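Side-chain contacts in glypican-1 (Homo sapiens, PDB 4YWT), which carries heparan sulfate chains at the cell surface, through which it binds alpha-4(V) collagen and takes part in Schwann cell myelination: residues K382-L385 / R386-Q389; A287-R290 / N291-S295. The protein carries 3 engineered substitutions. One frame throughout, in Å; residues are numbered along the deposited sequence.

Both contacts are local and lie on separate helices of the mainly helical core protein. Contact 2 sits within helix 286-299. Contact 1 follows later in the chain, near the C-terminal end of helix 373-387. Their centres are about 11 Å apart, and they touch. Trp289 NE1 of contact 2 donates a hydrogen bond to Val388 O of contact 1, at 2.9 Å. Beside it, Leu293 CD2 packs 3.3 Å from Leu385 O. The calcium ion belongs to contact 1, where Asp387 binds it. Contact 2 stays outside the coordination sphere: the side chain of Arg290 is about 8 Å from the metal.

Contact 1 (K382-L385 / R386-Q389). With CA (calcium ion), chain F.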
loop_
_atom_site.group_PDB
_atom_site.type_symbol
_atom_site.label_atom_id
_atom_site.label_comp_id
_atom_site.label_asym_id
_atom_site.label_seq_id
_atom_site.Cartn_x
_atom_site.Cartn_y
_atom_site.Cartn_z
ATOM N N LYS A 382 8.770 5.817 -2.325
ATOM C CA LYS A 382 8.616 5.750 -3.773
ATOM C C LYS A 382 9.361 4.547 -4.335
ATOM O O LYS A 382 8.884 3.897 -5.267
ATOM C CB LYS A 382 9.100 7.041 -4.436
ATOM C CG LYS A 382 8.175 8.226 -4.194
ATOM C CD LYS A 382 8.319 9.299 -5.263
ATOM C CE LYS A 382 9.614 10.073 -5.116
ATOM N NZ LYS A 382 9.601 11.304 -5.955
ATOM N N ALA A 383 10.523 4.242 -3.762
ATOM C CA ALA A 383 11.251 3.039 -4.155
ATOM C C ALA A 383 10.415 1.789 -3.887
ATOM O O ALA A 383 10.202 0.964 -4.784
ATOM C CB ALA A 383 12.582 2.956 -3.423
ATOM N N GLN A 384 9.929 1.663 -2.655
ATOM C CA GLN A 384 9.148 0.497 -2.252
ATOM C C GLN A 384 7.844 0.346 -3.037
ATOM O O GLN A 384 7.385 -0.770 -3.274
ATOM C CB GLN A 384 8.840 0.555 -0.754
ATOM C CG GLN A 384 10.015 0.195 0.144
ATOM C CD GLN A 384 10.395 -1.276 0.069
ATOM O OE1 GLN A 384 9.712 -2.079 -0.570
ATOM N NE2 GLN A 384 11.491 -1.635 0.727
ATOM N N LEU A 385 7.251 1.466 -3.436
ATOM C CA LEU A 385 5.985 1.439 -4.161
ATOM C C LEU A 385 6.200 1.128 -5.637
ATOM O O LEU A 385 5.406 0.410 -6.244
ATOM C CB LEU A 385 5.240 2.765 -4.001
ATOM C CG LEU A 385 4.612 2.991 -2.624
ATOM C CD1 LEU A 385 3.719 4.220 -2.627
ATOM C CD2 LEU A 385 3.839 1.758 -2.177
ATOM N N ARG A 386 7.270 1.667 -6.213
ATOM C CA ARG A 386 7.632 1.318 -7.581
ATOM C C ARG A 386 8.042 -0.147 -7.649
ATOM O O ARG A 386 7.920 -0.787 -8.692
ATOM C CB ARG A 386 8.767 2.204 -8.100
ATOM C CG ARG A 386 8.369 3.644 -8.379
ATOM C CD ARG A 386 9.529 4.423 -8.982
ATOM N NE ARG A 386 9.637 5.771 -8.428
ATOM C CZ ARG A 386 9.105 6.855 -8.982
ATOM N NH1 ARG A 386 8.420 6.757 -10.113
ATOM N NH2 ARG A 386 9.256 8.039 -8.404
ATOM N N ASP A 387 8.523 -0.674 -6.526
ATOM C CA ASP A 387 8.985 -2.058 -6.473
ATOM C C ASP A 387 7.845 -3.080 -6.428
ATOM O O ASP A 387 8.003 -4.210 -6.891
ATOM C CB ASP A 387 9.897 -2.259 -5.264
ATOM C CG ASP A 387 10.508 -3.644 -5.223
ATOM O OD1 ASP A 387 11.093 -4.065 -6.243
ATOM O OD2 ASP A 387 10.398 -4.312 -4.174
ATOM N N VAL A 388 6.702 -2.689 -5.873
ATOM C CA VAL A 388 5.599 -3.629 -5.683
ATOM C C VAL A 388 4.367 -3.306 -6.532
ATOM O O VAL A 388 3.281 -3.831 -6.279
ATOM C CB VAL A 388 5.167 -3.691 -4.203
ATOM C CG1 VAL A 388 6.333 -4.125 -3.327
ATOM C CG2 VAL A 388 4.614 -2.344 -3.747
ATOM N N GLN A 389 4.531 -2.456 -7.540
ATOM C CA GLN A 389 3.420 -2.118 -8.422
ATOM C C GLN A 389 3.077 -3.294 -9.336
ATOM O O GLN A 389 1.972 -3.369 -9.873
ATOM C CB GLN A 389 3.743 -0.878 -9.259
ATOM C CG GLN A 389 5.046 -0.968 -10.030
ATOM C CD GLN A 389 5.339 0.287 -10.828
ATOM O OE1 GLN A 389 4.476 1.149 -10.988
ATOM N NE2 GLN A 389 6.561 0.394 -11.333
HETATM CA CA CA F . 8.423 -5.904 -8.483
HETATM O O HOH W 1 4.409 2.320 -8.694
HETATM O O HOH W 2 8.451 -3.786 -9.587
HETATM O O HOH W 3 8.425 -8.287 -8.280
HETATM O O HOH W 4 7.255 -7.235 -6.875
#
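Lys382 and Arg386, one helical turn apart, run side by side and point the same way. The nearest pair is Lys382 CD and Arg386 NH2, 3.5 Å apart, and the CD approaches the guanidinium obliquely. The Arg386 chain is extended as far as CD and then bends at chi3 (-139°). This brings NH2 alongside the lysine methylenes. Lys382 NZ and Arg386 NH2 end 4.1 Å apart, a like-charge proximity that may be mildly unfavourable. Both side chains also rest on Val297 of helix 286-299.

The backbone bonds are helical at first and then weaken. Arg386 N bonds to Lys382 O with an N-H...O angle of 161°, and Asp387 N bonds to Ala383 O. Val388 N divides itself between Gln384 O, at 3.3 Å, and Leu385 O, and both bonds are weak. A calcium site lies at this end of helix 373-387. Asp387 O binds the calcium ion at 2.4 Å. Three waters and Asp390 OD1 are further ligands. One of these waters also donates to Arg386 O at 3.2 Å, so that carbonyl acts from the second shell.

The Asp387 carboxylate takes another course. Its CG is anti to the backbone N (chi1 -175°), and OD1 remains 3.9 Å from the calcium ion, so the residue coordinates by its main chain. Another water links Leu385 O to Gln389 OE1, its bond to the amide oxygen being weak.

Val388 CG2 lies 3.2 Å from the carbonyl oxygen Gln384 O. The one apolar pair, Val388 CG2 with Leu385 CD2, is loose at 4.5 Å. Beyond the segment, Val388 packs on Leu95 and Met98 of helix 70-129, and Gln384 reaches Met98 and Gln102 there.

Contact 2 (A287-R290 / N291-S295); sequences AEWR and NLLDS
One face of the Trp289 indole is covered by Leu293 CD1, which lies 3.6 Å above the ring plane. It forms a CH-pi contact close to the normal of the five-membered ring. Leu293 CD2 meets the ring at NE1, 3.5 Å away, while the N-H itself is bonded to the main-chain Val388 O. Trp392 packs edge-to-face with the indole. The Trp289 CG is anti to the backbone N (chi1 176°), and this lays the ring beneath the leucine one turn on.

The other flat pair is polar. The Glu288 carboxylate and Asn291 amide planes stand 60° apart. Asn291 ND2 donates a nearly straight bond of 3.2 Å to Glu288 OE1. The oxygen lies in the amide plane, but the donor comes from above the carboxylate plane, 51° out of it. A water donates to both Asn291 OD1 and Ala287 O, each at 2.9 Å, and so holds the other end of the amide.

The carbonyls of Ala287 to Arg290 accept the main-chain N-H groups of Asn291 to Asp294, four residues on, as in an alpha-helix. Ser295, the last residue of 291-295, donates from OG to Leu292 O at 2.9 Å. Arg290 NE forms a salt bridge with Asp286.

Helix 286-299 is packed between neighbours: Trp289 meets Ala229 and Val233 of helix 204-236, and Leu292 meets Leu459 and Thr463 of helix 450-471.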
loop_
_atom_site.group_PDB
_atom_site.type_symbol
_atom_site.label_atom_id
_atom_site.label_comp_id
_atom_site.label_asym_id
_atom_site.label_seq_id
_atom_site.Cartn_x
_atom_site.Cartn_y
_atom_site.Cartn_z
ATOM N N ALA A 287 -4.579 -3.312 -12.677
ATOM C CA ALA A 287 -4.799 -1.965 -13.203
ATOM C C ALA A 287 -5.051 -0.924 -12.110
ATOM O O ALA A 287 -4.432 0.142 -12.100
ATOM C CB ALA A 287 -5.959 -1.977 -14.189
ATOM N N GLU A 288 -5.959 -1.236 -11.192
ATOM C CA GLU A 288 -6.342 -0.284 -10.158
ATOM C C GLU A 288 -5.280 -0.177 -9.067
ATOM O O GLU A 288 -5.122 0.879 -8.450
ATOM C CB GLU A 288 -7.695 -0.666 -9.554
ATOM C CG GLU A 288 -8.843 -0.638 -10.553
ATOM C CD GLU A 288 -8.838 0.605 -11.428
ATOM O OE1 GLU A 288 -8.667 1.720 -10.888
ATOM O OE2 GLU A 288 -9.002 0.465 -12.659
ATOM N N TRP A 289 -4.556 -1.268 -8.833
ATOM C CA TRP A 289 -3.421 -1.239 -7.916
ATOM C C TRP A 289 -2.364 -0.278 -8.459
ATOM O O TRP A 289 -1.864 0.591 -7.736
ATOM C CB TRP A 289 -2.850 -2.648 -7.729
ATOM C CG TRP A 289 -1.612 -2.742 -6.883
ATOM C CD1 TRP A 289 -0.321 -2.763 -7.325
ATOM C CD2 TRP A 289 -1.547 -2.858 -5.454
ATOM N NE1 TRP A 289 0.543 -2.876 -6.262
ATOM C CE2 TRP A 289 -0.185 -2.935 -5.103
ATOM C CE3 TRP A 289 -2.510 -2.900 -4.439
ATOM C CZ2 TRP A 289 0.240 -3.049 -3.780
ATOM C CZ3 TRP A 289 -2.085 -3.013 -3.126
ATOM C CH2 TRP A 289 -0.722 -3.086 -2.808
ATOM N N ARG A 290 -2.052 -0.426 -9.743
ATOM C CA ARG A 290 -1.091 0.448 -10.408
ATOM C C ARG A 290 -1.560 1.898 -10.421
ATOM O O ARG A 290 -0.757 2.811 -10.241
ATOM C CB ARG A 290 -0.831 -0.024 -11.840
ATOM C CG ARG A 290 -0.057 -1.328 -11.937
ATOM C CD ARG A 290 0.214 -1.694 -13.386
ATOM N NE ARG A 290 0.815 -3.017 -13.517
ATOM C CZ ARG A 290 2.122 -3.254 -13.479
ATOM N NH1 ARG A 290 2.976 -2.254 -13.307
ATOM N NH2 ARG A 290 2.577 -4.493 -13.610
ATOM N N ASN A 291 -2.856 2.107 -10.644
ATOM C CA ASN A 291 -3.423 3.452 -10.613
ATOM C C ASN A 291 -3.245 4.101 -9.245
ATOM O O ASN A 291 -2.758 5.239 -9.132
ATOM C CB ASN A 291 -4.909 3.422 -10.982
ATOM C CG ASN A 291 -5.139 3.220 -12.466
ATOM O OD1 ASN A 291 -4.292 3.567 -13.290
ATOM N ND2 ASN A 291 -6.292 2.660 -12.815
ATOM N N LEU A 292 -3.640 3.366 -8.209
ATOM C CA LEU A 292 -3.523 3.855 -6.844
ATOM C C LEU A 292 -2.083 4.191 -6.503
ATOM O O LEU A 292 -1.800 5.285 -6.019
ATOM C CB LEU A 292 -4.057 2.832 -5.841
ATOM C CG LEU A 292 -4.079 3.391 -4.418
ATOM C CD1 LEU A 292 -5.056 4.551 -4.343
ATOM C CD2 LEU A 292 -4.428 2.325 -3.393
ATOM N N LEU A 293 -1.174 3.254 -6.759
ATOM C CA LEU A 293 0.231 3.466 -6.420
ATOM C C LEU A 293 0.833 4.619 -7.221
ATOM O O LEU A 293 1.697 5.341 -6.722
ATOM C CB LEU A 293 1.040 2.187 -6.636
ATOM C CG LEU A 293 1.187 1.284 -5.408
ATOM C CD1 LEU A 293 -0.149 0.688 -4.995
ATOM C CD2 LEU A 293 2.206 0.187 -5.671
ATOM N N ASP A 294 0.367 4.797 -8.454
ATOM C CA ASP A 294 0.801 5.924 -9.275
ATOM C C ASP A 294 0.371 7.251 -8.659
ATOM O O ASP A 294 1.182 8.173 -8.523
ATOM C CB ASP A 294 0.250 5.807 -10.696
ATOM C CG ASP A 294 1.261 5.232 -11.668
ATOM O OD1 ASP A 294 2.180 4.513 -11.220
ATOM O OD2 ASP A 294 1.136 5.501 -12.882
ATOM N N SER A 295 -0.901 7.345 -8.280
ATOM C CA SER A 295 -1.404 8.578 -7.678
ATOM C C SER A 295 -0.756 8.829 -6.314
ATOM O O SER A 295 -0.614 9.974 -5.884
ATOM C CB SER A 295 -2.930 8.533 -7.546
ATOM O OG SER A 295 -3.339 7.631 -6.534
HETATM O O HOH W 5 -3.184 1.188 -14.472
#